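Local structure of protein MJ1225 (Methanocaldococcus jannaschii, 3KH5) at residues Tyr35-Val40 with Leu130-Asp135; Val191-Ser196 with Ala256-Asp261; Lys244-Met249 with Lys273-Tyr278. The protein is of unknown function but binds AMP and ADP through its CBS domains, and is probably an archaeal homologue of the gamma subunit of AMP-activated protein kinase. All coordinates share one frame; numbering follows the deposited sequence.

Contact 1 of 3, residues Tyr35-Val40 with Leu130-Asp135; sequences YRRLPV and LITERD. With ADP (adenosine-5'-diphosphate), chain B; ADP (adenosine-5'-diphosphate), chain D.
Pro39 and Leu130 meet at CG and CD1, 4.2 Å apart, across two roughly antiparallel strands with no hydrogen bond between the segments. Arg37 bridges to both ligands. Its CB, whose very short approach to the chain B diphosphate is doubtful, starts a chain that runs out with CG anti to the backbone N (chi1 178°). CG and CD both lie 3.7 Å from O3B of the chain B ADP, and CD also passes Leu130 CD1. NE comes within 2.7 Å of the same O3B, a close charged approach, with Thr132 CG2 beside it. CZ sits between the O3B atoms of the two nucleotides. A bend at chi3 (-47°) turns the guanidinium to the second: NH1 donates to O3B of the chain D ADP over 2.8 Å, while NH2 reaches both O2B and O3B. One arginine thus holds this beta-phosphate with three bonds, and its charge probably eases the crowding of two diphosphates.

The chain B adenine is sandwiched between a face of the nearly parallel Tyr35 ring, with N3 3.4 Å above the ring plane, and Leu130 CD2, 3.8 Å from N7. Its N6 gives a nearly straight bond of 2.9 Å to Arg37 O. Thr132 OG1 donates to O2A over 2.8 Å. Asp135 OD1 accepts from O3'; OD2 accepts from Thr132 N, met from above the carboxylate plane, and Asp135 N returns a weak bond to Thr132 OG1, forming a capping box at the start of helix 133-140. Such a nucleotide-filled cleft between facing strands of two successive CBS domains is typical of the Bateman module.

Contact 2 of 3, residues Val191-Ser196 with Ala256-Asp261; sequences VGIITS and ALPVVD. With AMP (adenosine monophosphate), chain C.
The AMP pocket between the third and fourth CBS domains is bounded where Ile193 meets Pro258, CD1 touching the proline ring at CG over 4.1 Å and lying just as near CD. Ile193 is extended, with CG1 anti to the backbone N (chi1 -165°), which lays the side chain along one face of the adenine: CD1 sits 3.8 Å from N7 of AMP, and CG2 is 3.9 Å from C4. Replacing this isoleucine by alanine removes both contacts and would probably open a gap beside Pro258, leaving the adenine less firmly located. The edge of the base is read by backbone, since N6 of AMP donates to Ala256 O over 3.0 Å at 158°.

As in other tandem CBS pairs, strands of the two domains face each other with side chains pointing inward, and the nucleotide lies in the cleft between them. No hydrogen bond joins 191-196 to 256-261; strand 189-195 pairs with 181-186, and 256-260 with 266-271. Strand 189-195 carries a classic beta bulge, Val191 and Gly192 both facing Val184. At its far end Thr195, the N-cap of the following helix, donates from OG1 to O2P of AMP over 3.0 Å, while Arg181 and Asp198 bind the nucleotide from neighbouring positions.

Contact 3 of 3, residues Lys244-Met249 with Lys273-Tyr278; sequences KIAEIM and KDVLKY. With ADP (adenosine-5'-diphosphate), chain E.
Ala246 begins the contact: its CB, on the inner side of helix 242-252, rests 3.8 Å from Val275 CG1, at the point where the two backbones come nearest. The same methyl also packs on Ile137 of helix 133-140 and on Leu141, joining the fourth CBS domain to the second. One helical turn further on, Met249 reaches the other branch of Val275, CG2. Its chain is extended beyond CG and passes the valine in the opposite direction, so that SD lies 3.8 Å from CG2 and CE 4.0 Å from the same methyl. Val275 is thereby fitted with one methyl against the alanine and the other against the thioether.

Both helices belong to the fourth CBS domain, where they are joined through the antiparallel strands 256-260 and 266-271, the sheet-and-two-helix layout of the CBS fold. Just before Val275, Asp274 turns to the chain E ADP and takes both ribose hydroxyls, OD1 from O3' at 2.6 Å and OD2 from O2' at 2.5 Å. OD1 is shared with Lys277, whose NZ approaches nearly along the C-O bond at 2.9 Å in a salt bridge, and OD2 also accepts from Thr271 N; the carboxylate is therefore gripped at both oxygens and probably restrained from turning.

How the contacts relate
Following the chain from its N terminus, contact 1 closes first, bringing 35-40 to 130-135 after an 89-residue excursion and so pairing the first two CBS domains. Only then does contact 2 open at 191-196. Before it closes at 256-261, contact 3 has begun at 244-249, and it ends later at 273-278; contacts 2 and 3 therefore cross. Helix 242-252 leads directly to strand 256-260, and Leu257 packs there on Ile245 and Met249. Contacts 1 and 3 touch through the Glu133-Lys273 salt bridge, with Leu276 against Glu133, tying the second domain to the fourth. Contacts 1 and 2 do not touch; their nearest atoms are about 6 Å apart.

Contact 1 of 3, residues Tyr35-Val40 with Leu130-Asp135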
loop_
_atom_site.group_PDB
_atom_site.type_symbol
_atom_site.label_atom_id
_atom_site.label_comp_id
_atom_site.label_asym_id
_atom_site.label_seq_id
_atom_site.Cartn_x
_atom_site.Cartn_y
_atom_site.Cartn_z
ATOM N N TYR A 35 1.936 4.675 9.414
ATOM C CA TYR A 35 0.687 4.204 8.820
ATOM C C TYR A 35 0.496 4.751 7.427
ATOM O O TYR A 35 0.396 5.964 7.216
ATOM C CB TYR A 35 -0.515 4.527 9.707
ATOM C CG TYR A 35 -0.393 3.864 11.051
ATOM C CD1 TYR A 35 -0.095 2.503 11.146
ATOM C CD2 TYR A 35 -0.539 4.593 12.227
ATOM C CE1 TYR A 35 0.040 1.881 12.379
ATOM C CE2 TYR A 35 -0.408 3.978 13.471
ATOM C CZ TYR A 35 -0.118 2.622 13.537
ATOM O OH TYR A 35 0.012 2.008 14.761
ATOM N N ARG A 36 0.446 3.825 6.479
ATOM C CA ARG A 36 0.324 4.176 5.079
ATOM C C ARG A 36 -1.129 4.108 4.563
ATOM O O ARG A 36 -1.363 4.099 3.352
ATOM C CB ARG A 36 1.291 3.325 4.240
ATOM C CG ARG A 36 2.693 3.952 4.047
ATOM C CD ARG A 36 3.385 4.379 5.357
ATOM N NE ARG A 36 4.455 5.354 5.126
ATOM C CZ ARG A 36 5.737 5.178 5.449
ATOM N NH1 ARG A 36 6.140 4.059 6.041
ATOM N NH2 ARG A 36 6.620 6.134 5.185
ATOM N N ARG A 37 -2.092 4.078 5.486
ATOM C CA ARG A 37 -3.522 4.082 5.145
ATOM C C ARG A 37 -4.283 4.963 6.132
ATOM O O ARG A 37 -4.435 4.605 7.303
ATOM C CB ARG A 37 -4.085 2.654 5.161
ATOM C CG ARG A 37 -5.589 2.533 4.863
ATOM C CD ARG A 37 -6.129 1.122 5.165
ATOM N NE ARG A 37 -5.274 0.079 4.601
ATOM C CZ ARG A 37 -5.411 -0.449 3.388
ATOM N NH1 ARG A 37 -6.396 -0.058 2.584
ATOM N NH2 ARG A 37 -4.558 -1.383 2.980
ATOM N N LEU A 38 -4.753 6.117 5.659
ATOM C CA LEU A 38 -5.400 7.095 6.539
ATOM C C LEU A 38 -6.864 7.389 6.200
ATOM O O LEU A 38 -7.142 8.018 5.165
ATOM C CB LEU A 38 -4.612 8.415 6.557
ATOM C CG LEU A 38 -3.122 8.443 6.915
ATOM C CD1 LEU A 38 -2.578 9.859 6.781
ATOM C CD2 LEU A 38 -2.865 7.905 8.314
ATOM N N PRO A 39 -7.804 6.952 7.071
ATOM C CA PRO A 39 -9.196 7.388 6.960
ATOM C C PRO A 39 -9.302 8.900 7.066
ATOM O O PRO A 39 -8.590 9.529 7.856
ATOM C CB PRO A 39 -9.874 6.734 8.171
ATOM C CG PRO A 39 -9.049 5.546 8.463
ATOM C CD PRO A 39 -7.637 5.964 8.158
ATOM N N VAL A 40 -10.171 9.466 6.239
ATOM C CA VAL A 40 -10.476 10.878 6.291
ATOM C C VAL A 40 -11.845 10.995 6.962
ATOM O O VAL A 40 -12.823 10.373 6.530
ATOM C CB VAL A 40 -10.429 11.532 4.889
ATOM C CG1 VAL A 40 -10.616 13.037 4.993
ATOM C CG2 VAL A 40 -9.096 11.226 4.200
ATOM N N LEU A 130 -10.470 -0.124 12.601
ATOM C CA LEU A 130 -10.001 -0.471 11.265
ATOM C C LEU A 130 -9.412 -1.875 11.310
ATOM O O LEU A 130 -8.743 -2.245 12.277
ATOM C CB LEU A 130 -8.940 0.519 10.779
ATOM C CG LEU A 130 -8.378 0.300 9.368
ATOM C CD1 LEU A 130 -8.873 1.384 8.421
ATOM C CD2 LEU A 130 -6.865 0.322 9.426
ATOM N N ILE A 131 -9.674 -2.650 10.263
ATOM C CA ILE A 131 -9.114 -3.993 10.112
ATOM C C ILE A 131 -8.380 -4.091 8.772
ATOM O O ILE A 131 -8.832 -3.541 7.768
ATOM C CB ILE A 131 -10.216 -5.090 10.222
ATOM C CG1 ILE A 131 -9.620 -6.503 10.241
ATOM C CG2 ILE A 131 -11.255 -4.964 9.116
ATOM C CD1 ILE A 131 -9.434 -7.072 11.630
ATOM N N THR A 132 -7.243 -4.782 8.769
ATOM C CA THR A 132 -6.470 -4.983 7.549
ATOM C C THR A 132 -6.261 -6.476 7.368
ATOM O O THR A 132 -6.558 -7.261 8.273
ATOM C CB THR A 132 -5.090 -4.300 7.625
ATOM O OG1 THR A 132 -4.269 -4.985 8.580
ATOM C CG2 THR A 132 -5.219 -2.831 8.024
ATOM N N GLU A 133 -5.746 -6.865 6.203
ATOM C CA GLU A 133 -5.448 -8.268 5.906
ATOM C C GLU A 133 -4.443 -8.888 6.889
ATOM O O GLU A 133 -4.610 -10.039 7.304
ATOM C CB GLU A 133 -4.951 -8.415 4.468
ATOM C CG GLU A 133 -6.006 -8.109 3.412
ATOM C CD GLU A 133 -5.427 -8.041 2.013
ATOM O OE1 GLU A 133 -6.036 -8.622 1.091
ATOM O OE2 GLU A 133 -4.361 -7.412 1.837
ATOM N N ARG A 134 -3.419 -8.116 7.261
ATOM C CA ARG A 134 -2.409 -8.540 8.242
ATOM C C ARG A 134 -3.045 -8.879 9.594
ATOM O O ARG A 134 -2.688 -9.883 10.211
ATOM C CB ARG A 134 -1.327 -7.456 8.416
ATOM C CG ARG A 134 -0.055 -7.917 9.155
ATOM C CD ARG A 134 1.197 -7.087 8.802
ATOM N NE ARG A 134 1.317 -6.849 7.361
ATOM C CZ ARG A 134 1.553 -5.668 6.791
ATOM N NH1 ARG A 134 1.748 -4.580 7.539
ATOM N NH2 ARG A 134 1.622 -5.579 5.464
ATOM N N ASP A 135 -3.976 -8.034 10.043
ATOM C CA ASP A 135 -4.691 -8.240 11.310
ATOM C C ASP A 135 -5.365 -9.610 11.327
ATOM O O ASP A 135 -5.343 -10.314 12.341
ATOM C CB ASP A 135 -5.777 -7.176 11.509
ATOM C CG ASP A 135 -5.224 -5.795 11.824
ATOM O OD1 ASP A 135 -4.088 -5.680 12.335
ATOM O OD2 ASP A 135 -5.955 -4.810 11.575
HETATM P PB ADP B . -1.437 -0.361 5.432
HETATM O O1B ADP B . -0.760 0.580 6.353
HETATM O O2B ADP B . -0.407 -0.969 4.333
HETATM O O3B ADP B . -2.578 0.335 4.551
HETATM P PA ADP B . -1.170 -2.857 6.603
HETATM O O1A ADP B . 0.309 -2.625 6.648
HETATM O O2A ADP B . -1.857 -3.942 7.627
HETATM O O3A ADP B . -2.134 -1.604 6.180
HETATM O "O5'" ADP B . -1.250 -1.974 7.996
HETATM C "C5'" ADP B . -0.155 -1.758 8.942
HETATM C "C4'" ADP B . -0.541 -2.135 10.406
HETATM O "O4'" ADP B . -0.915 -0.992 11.240
HETATM C "C3'" ADP B . -1.745 -3.080 10.364
HETATM O "O3'" ADP B . -1.516 -4.217 11.221
HETATM C "C2'" ADP B . -2.938 -2.259 10.846
HETATM O "O2'" ADP B . -3.579 -3.009 11.880
HETATM C "C1'" ADP B . -2.367 -0.953 11.427
HETATM N N9 ADP B . -2.872 0.347 10.825
HETATM C C8 ADP B . -2.969 0.639 9.524
HETATM N N7 ADP B . -3.441 1.880 9.374
HETATM C C5 ADP B . -3.644 2.391 10.585
HETATM C C6 ADP B . -4.114 3.618 11.056
HETATM N N6 ADP B . -4.476 4.579 10.208
HETATM N N1 ADP B . -4.199 3.819 12.385
HETATM C C2 ADP B . -3.845 2.867 13.242
HETATM N N3 ADP B . -3.393 1.690 12.823
HETATM C C4 ADP B . -3.284 1.418 11.508
HETATM P PB ADP D . -4.915 -1.619 -0.665
HETATM O O1B ADP D . -4.904 -2.662 -1.730
HETATM O O2B ADP D . -3.612 -1.744 0.304
HETATM O O3B ADP D . -6.198 -1.691 0.319
HETATM P PA ADP D . -3.557 0.445 -1.621
HETATM O O1A ADP D . -2.957 0.314 -2.967
HETATM O O2A ADP D . -3.082 1.736 -0.745
HETATM O O3A ADP D . -4.975 -0.141 -1.227
HETATM O "O5'" ADP D . -4.548 1.578 -2.299
HETATM C "C5'" ADP D . -5.111 1.500 -3.646
HETATM C "C4'" ADP D . -6.337 2.447 -3.827
HETATM O "O4'" ADP D . -7.459 1.869 -3.087
HETATM C "C3'" ADP D . -6.148 3.886 -3.301
HETATM O "O3'" ADP D . -6.771 4.799 -4.215
HETATM C "C2'" ADP D . -6.879 3.865 -1.955
HETATM O "O2'" ADP D . -7.390 5.158 -1.592
HETATM C "C1'" ADP D . -8.025 2.901 -2.243
HETATM N N9 ADP D . -8.531 2.276 -0.986
HETATM C C8 ADP D . -7.845 1.671 -0.009
HETATM N N7 ADP D . -8.697 1.248 0.934
HETATM C C5 ADP D . -9.924 1.587 0.551
HETATM C C6 ADP D . -11.193 1.427 1.091
HETATM N N6 ADP D . -11.367 0.813 2.258
HETATM N N1 ADP D . -12.248 1.907 0.410
HETATM C C2 ADP D . -12.101 2.525 -0.757
HETATM N N3 ADP D . -10.904 2.693 -1.298
HETATM C C4 ADP D . -9.812 2.236 -0.667
#

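Contact 2 of 3, residues Val191-Ser196 with Ala256-Asp261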
loop_
_atom_site.group_PDB
_atom_site.type_symbol
_atom_site.label_atom_id
_atom_site.label_comp_id
_atom_site.label_asym_id
_atom_site.label_seq_id
_atom_site.Cartn_x
_atom_site.Cartn_y
_atom_site.Cartn_z
ATOM N N VAL A 191 16.467 -8.456 -8.868
ATOM C CA VAL A 191 17.614 -7.642 -8.468
ATOM C C VAL A 191 17.248 -6.640 -7.376
ATOM O O VAL A 191 18.117 -5.947 -6.840
ATOM C CB VAL A 191 18.277 -6.931 -9.681
ATOM C CG1 VAL A 191 19.049 -7.931 -10.539
ATOM C CG2 VAL A 191 17.248 -6.185 -10.521
ATOM N N GLY A 192 15.959 -6.587 -7.051
ATOM C CA GLY A 192 15.444 -5.702 -6.014
ATOM C C GLY A 192 13.929 -5.709 -5.902
ATOM O O GLY A 192 13.243 -6.481 -6.571
ATOM N N ILE A 193 13.414 -4.844 -5.034
ATOM C CA ILE A 193 11.978 -4.607 -4.908
ATOM C C ILE A 193 11.752 -3.108 -4.682
ATOM O O ILE A 193 12.576 -2.434 -4.059
ATOM C CB ILE A 193 11.344 -5.464 -3.769
ATOM C CG1 ILE A 193 9.808 -5.496 -3.876
ATOM C CG2 ILE A 193 11.822 -5.000 -2.383
ATOM C CD1 ILE A 193 9.135 -6.600 -3.052
ATOM N N ILE A 194 10.648 -2.596 -5.212
ATOM C CA ILE A 194 10.271 -1.196 -5.047
ATOM C C ILE A 194 8.778 -1.143 -4.691
ATOM O O ILE A 194 7.971 -1.867 -5.287
ATOM C CB ILE A 194 10.615 -0.366 -6.329
ATOM C CG1 ILE A 194 10.480 1.140 -6.068
ATOM C CG2 ILE A 194 9.773 -0.794 -7.535
ATOM C CD1 ILE A 194 11.662 1.741 -5.321
ATOM N N THR A 195 8.423 -0.322 -3.699
ATOM C CA THR A 195 7.024 -0.190 -3.261
ATOM C C THR A 195 6.594 1.281 -3.220
ATOM O O THR A 195 7.442 2.170 -3.281
ATOM C CB THR A 195 6.757 -0.869 -1.880
ATOM O OG1 THR A 195 7.258 -0.046 -0.818
ATOM C CG2 THR A 195 7.395 -2.261 -1.803
ATOM N N SER A 196 5.288 1.535 -3.117
ATOM C CA SER A 196 4.769 2.909 -3.033
ATOM C C SER A 196 5.334 3.685 -1.833
ATOM O O SER A 196 5.477 4.909 -1.885
ATOM C CB SER A 196 3.240 2.912 -2.992
ATOM O OG SER A 196 2.750 2.203 -1.866
ATOM N N ALA A 256 4.247 -8.618 0.612
ATOM C CA ALA A 256 4.538 -9.329 -0.632
ATOM C C ALA A 256 5.954 -9.900 -0.685
ATOM O O ALA A 256 6.926 -9.203 -0.380
ATOM C CB ALA A 256 4.298 -8.411 -1.831
ATOM N N LEU A 257 6.059 -11.171 -1.071
ATOM C CA LEU A 257 7.350 -11.792 -1.366
ATOM C C LEU A 257 7.390 -12.251 -2.829
ATOM O O LEU A 257 6.493 -12.971 -3.277
ATOM C CB LEU A 257 7.629 -12.983 -0.433
ATOM C CG LEU A 257 7.895 -12.794 1.066
ATOM C CD1 LEU A 257 6.681 -12.234 1.806
ATOM C CD2 LEU A 257 8.306 -14.122 1.696
ATOM N N PRO A 258 8.415 -11.811 -3.586
ATOM C CA PRO A 258 8.678 -12.372 -4.909
ATOM C C PRO A 258 9.026 -13.851 -4.754
ATOM O O PRO A 258 9.727 -14.217 -3.809
ATOM C CB PRO A 258 9.902 -11.579 -5.390
ATOM C CG PRO A 258 9.833 -10.295 -4.633
ATOM C CD PRO A 258 9.320 -10.688 -3.281
ATOM N N VAL A 259 8.507 -14.691 -5.644
ATOM C CA VAL A 259 8.820 -16.119 -5.634
ATOM C C VAL A 259 9.923 -16.358 -6.660
ATOM O O VAL A 259 9.777 -16.009 -7.838
ATOM C CB VAL A 259 7.574 -16.997 -5.927
ATOM C CG1 VAL A 259 7.878 -18.473 -5.697
ATOM C CG2 VAL A 259 6.393 -16.556 -5.069
ATOM N N VAL A 260 11.035 -16.924 -6.199
ATOM C CA VAL A 260 12.206 -17.095 -7.052
ATOM C C VAL A 260 12.769 -18.511 -7.110
ATOM O O VAL A 260 12.513 -19.359 -6.245
ATOM C CB VAL A 260 13.374 -16.120 -6.684
ATOM C CG1 VAL A 260 12.933 -14.665 -6.808
ATOM C CG2 VAL A 260 13.923 -16.417 -5.285
ATOM N N ASP A 261 13.558 -18.712 -8.166
ATOM C CA ASP A 261 14.429 -19.858 -8.380
ATOM C C ASP A 261 15.602 -19.796 -7.429
ATOM O O ASP A 261 15.829 -18.774 -6.768
ATOM C CB ASP A 261 15.026 -19.761 -9.787
ATOM C CG ASP A 261 14.278 -20.580 -10.810
ATOM O OD1 ASP A 261 14.820 -20.763 -11.922
ATOM O OD2 ASP A 261 13.156 -21.048 -10.515
HETATM P P AMP C . 5.566 -1.760 2.233
HETATM O O1P AMP C . 4.898 -1.194 3.433
HETATM O O2P AMP C . 5.020 -1.065 0.881
HETATM O O3P AMP C . 5.259 -3.341 2.045
HETATM O "O5'" AMP C . 7.159 -1.572 2.220
HETATM C "C5'" AMP C . 7.906 -1.016 3.328
HETATM C "C4'" AMP C . 9.403 -1.243 3.106
HETATM O "O4'" AMP C . 9.570 -2.689 3.048
HETATM C "C3'" AMP C . 9.758 -0.679 1.717
HETATM O "O3'" AMP C . 11.052 -0.041 1.742
HETATM C "C2'" AMP C . 9.808 -1.926 0.837
HETATM O "O2'" AMP C . 10.773 -1.759 -0.207
HETATM C "C1'" AMP C . 10.253 -3.009 1.826
HETATM N N9 AMP C . 9.836 -4.378 1.403
HETATM C C8 AMP C . 8.611 -4.767 1.036
HETATM N N7 AMP C . 8.624 -6.063 0.725
HETATM C C5 AMP C . 9.866 -6.499 0.896
HETATM C C6 AMP C . 10.475 -7.734 0.734
HETATM N N6 AMP C . 9.764 -8.781 0.320
HETATM N N1 AMP C . 11.788 -7.851 1.004
HETATM C C2 AMP C . 12.505 -6.809 1.419
HETATM N N3 AMP C . 11.952 -5.615 1.584
HETATM C C4 AMP C . 10.641 -5.434 1.331
#

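Contact 3 of 3, residues Lys244-Met249 with Lys273-Tyr278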
loop_
_atom_site.group_PDB
_atom_site.type_symbol
_atom_site.label_atom_id
_atom_site.label_comp_id
_atom_site.label_asym_id
_atom_site.label_seq_id
_atom_site.Cartn_x
_atom_site.Cartn_y
_atom_site.Cartn_z
ATOM N N LYS A 244 4.644 -20.743 7.108
ATOM C CA LYS A 244 5.943 -20.081 7.255
ATOM C C LYS A 244 5.919 -18.708 6.582
ATOM O O LYS A 244 6.301 -17.703 7.192
ATOM C CB LYS A 244 7.076 -20.953 6.695
ATOM C CG LYS A 244 8.366 -20.181 6.373
ATOM C CD LYS A 244 9.412 -21.097 5.741
ATOM C CE LYS A 244 10.468 -20.285 4.992
ATOM N NZ LYS A 244 11.368 -19.531 5.912
ATOM N N ILE A 245 5.455 -18.678 5.332
ATOM C CA ILE A 245 5.353 -17.432 4.572
ATOM C C ILE A 245 4.430 -16.414 5.256
ATOM O O ILE A 245 4.837 -15.264 5.472
ATOM C CB ILE A 245 4.968 -17.688 3.086
ATOM C CG1 ILE A 245 6.074 -18.479 2.369
ATOM C CG2 ILE A 245 4.664 -16.381 2.352
ATOM C CD1 ILE A 245 7.502 -17.940 2.559
ATOM N N ALA A 246 3.218 -16.841 5.619
ATOM C CA ALA A 246 2.272 -15.993 6.361
ATOM C C ALA A 246 2.889 -15.404 7.630
ATOM O O ALA A 246 2.684 -14.226 7.937
ATOM C CB ALA A 246 1.004 -16.768 6.698
ATOM N N GLU A 247 3.648 -16.222 8.356
ATOM C CA GLU A 247 4.305 -15.773 9.582
ATOM C C GLU A 247 5.377 -14.713 9.317
ATOM O O GLU A 247 5.478 -13.730 10.053
ATOM C CB GLU A 247 4.903 -16.962 10.331
ATOM C CG GLU A 247 5.558 -16.608 11.662
ATOM C CD GLU A 247 6.077 -17.830 12.394
ATOM O OE1 GLU A 247 5.886 -17.907 13.625
ATOM O OE2 GLU A 247 6.663 -18.723 11.741
ATOM N N ILE A 248 6.175 -14.924 8.268
ATOM C CA ILE A 248 7.175 -13.940 7.851
ATOM C C ILE A 248 6.541 -12.572 7.562
ATOM O O ILE A 248 7.052 -11.551 8.018
ATOM C CB ILE A 248 8.013 -14.449 6.648
ATOM C CG1 ILE A 248 9.030 -15.494 7.132
ATOM C CG2 ILE A 248 8.764 -13.296 5.966
ATOM C CD1 ILE A 248 9.410 -16.508 6.062
ATOM N N MET A 249 5.427 -12.560 6.829
ATOM C CA MET A 249 4.727 -11.311 6.482
ATOM C C MET A 249 4.278 -10.546 7.722
ATOM O O MET A 249 4.558 -9.355 7.882
ATOM C CB MET A 249 3.498 -11.609 5.612
ATOM C CG MET A 249 3.802 -12.192 4.243
ATOM S SD MET A 249 2.308 -12.772 3.414
ATOM C CE MET A 249 2.947 -13.135 1.781
ATOM N N LYS A 273 -3.077 -10.980 0.449
ATOM C CA LYS A 273 -4.387 -11.307 -0.117
ATOM C C LYS A 273 -4.423 -12.761 -0.578
ATOM O O LYS A 273 -5.423 -13.452 -0.378
ATOM C CB LYS A 273 -4.782 -10.374 -1.267
ATOM C CG LYS A 273 -6.285 -10.426 -1.593
ATOM C CD LYS A 273 -6.667 -9.573 -2.801
ATOM C CE LYS A 273 -6.321 -8.097 -2.606
ATOM N NZ LYS A 273 -6.965 -7.503 -1.402
ATOM N N ASP A 274 -3.326 -13.216 -1.183
ATOM C CA ASP A 274 -3.190 -14.608 -1.620
ATOM C C ASP A 274 -3.225 -15.593 -0.462
ATOM O O ASP A 274 -3.820 -16.666 -0.578
ATOM C CB ASP A 274 -1.874 -14.816 -2.361
ATOM C CG ASP A 274 -1.806 -14.043 -3.649
ATOM O OD1 ASP A 274 -2.829 -13.977 -4.363
ATOM O OD2 ASP A 274 -0.718 -13.512 -3.950
ATOM N N VAL A 275 -2.547 -15.242 0.631
ATOM C CA VAL A 275 -2.562 -16.048 1.852
ATOM C C VAL A 275 -3.996 -16.237 2.326
ATOM O O VAL A 275 -4.394 -17.346 2.685
ATOM C CB VAL A 275 -1.699 -15.418 2.986
ATOM C CG1 VAL A 275 -1.907 -16.146 4.314
ATOM C CG2 VAL A 275 -0.229 -15.433 2.608
ATOM N N LEU A 276 -4.774 -15.158 2.303
ATOM C CA LEU A 276 -6.155 -15.216 2.757
ATOM C C LEU A 276 -7.060 -16.097 1.889
ATOM O O LEU A 276 -8.162 -16.448 2.312
ATOM C CB LEU A 276 -6.748 -13.810 2.923
ATOM C CG LEU A 276 -6.349 -12.963 4.140
ATOM C CD1 LEU A 276 -7.022 -11.603 4.044
ATOM C CD2 LEU A 276 -6.719 -13.644 5.454
ATOM N N LYS A 277 -6.600 -16.471 0.694
ATOM C CA LYS A 277 -7.368 -17.393 -0.152
ATOM C C LYS A 277 -7.436 -18.804 0.442
ATOM O O LYS A 277 -8.282 -19.608 0.038
ATOM C CB LYS A 277 -6.820 -17.434 -1.577
ATOM C CG LYS A 277 -7.000 -16.144 -2.358
ATOM C CD LYS A 277 -6.123 -16.172 -3.598
ATOM C CE LYS A 277 -6.229 -14.886 -4.400
ATOM N NZ LYS A 277 -5.304 -14.894 -5.573
ATOM N N TYR A 278 -6.545 -19.092 1.398
ATOM C CA TYR A 278 -6.615 -20.321 2.199
ATOM C C TYR A 278 -7.958 -20.423 2.914
ATOM O O TYR A 278 -8.522 -21.512 3.020
ATOM C CB TYR A 278 -5.472 -20.393 3.226
ATOM C CG TYR A 278 -5.413 -21.691 4.024
ATOM C CD1 TYR A 278 -4.834 -22.839 3.482
ATOM C CD2 TYR A 278 -5.928 -21.769 5.321
ATOM C CE1 TYR A 278 -4.777 -24.028 4.203
ATOM C CE2 TYR A 278 -5.872 -22.959 6.052
ATOM C CZ TYR A 278 -5.292 -24.083 5.484
ATOM O OH TYR A 278 -5.230 -25.262 6.191
HETATM P PB ADP E . 0.058 -5.384 -3.393
HETATM O O1B ADP E . 0.391 -5.449 -1.947
HETATM O O2B ADP E . 1.405 -5.313 -4.342
HETATM O O3B ADP E . -0.822 -4.089 -3.805
HETATM P PA ADP E . -2.255 -7.095 -3.504
HETATM O O1A ADP E . -2.453 -7.851 -2.244
HETATM O O2A ADP E . -3.144 -5.754 -3.621
HETATM O O3A ADP E . -0.715 -6.713 -3.824
HETATM O "O5'" ADP E . -2.499 -8.025 -4.773
HETATM C "C5'" ADP E . -3.787 -8.528 -5.174
HETATM C "C4'" ADP E . -3.504 -9.687 -6.167
HETATM O "O4'" ADP E . -2.601 -9.176 -7.201
HETATM C "C3'" ADP E . -2.790 -10.877 -5.499
HETATM O "O3'" ADP E . -3.231 -12.098 -6.102
HETATM C "C2'" ADP E . -1.309 -10.634 -5.807
HETATM O "O2'" ADP E . -0.575 -11.868 -5.884
HETATM C "C1'" ADP E . -1.356 -9.934 -7.174
HETATM N N9 ADP E . -0.157 -9.041 -7.355
HETATM C C8 ADP E . 0.384 -8.216 -6.451
HETATM N N7 ADP E . 1.445 -7.600 -6.977
HETATM C C5 ADP E . 1.590 -8.031 -8.222
HETATM C C6 ADP E . 2.500 -7.750 -9.238
HETATM N N6 ADP E . 3.490 -6.877 -9.050
HETATM N N1 ADP E . 2.356 -8.377 -10.417
HETATM C C2 ADP E . 1.373 -9.250 -10.612
HETATM N N3 ADP E . 0.491 -9.535 -9.662
HETATM C C4 ADP E . 0.573 -8.945 -8.461
#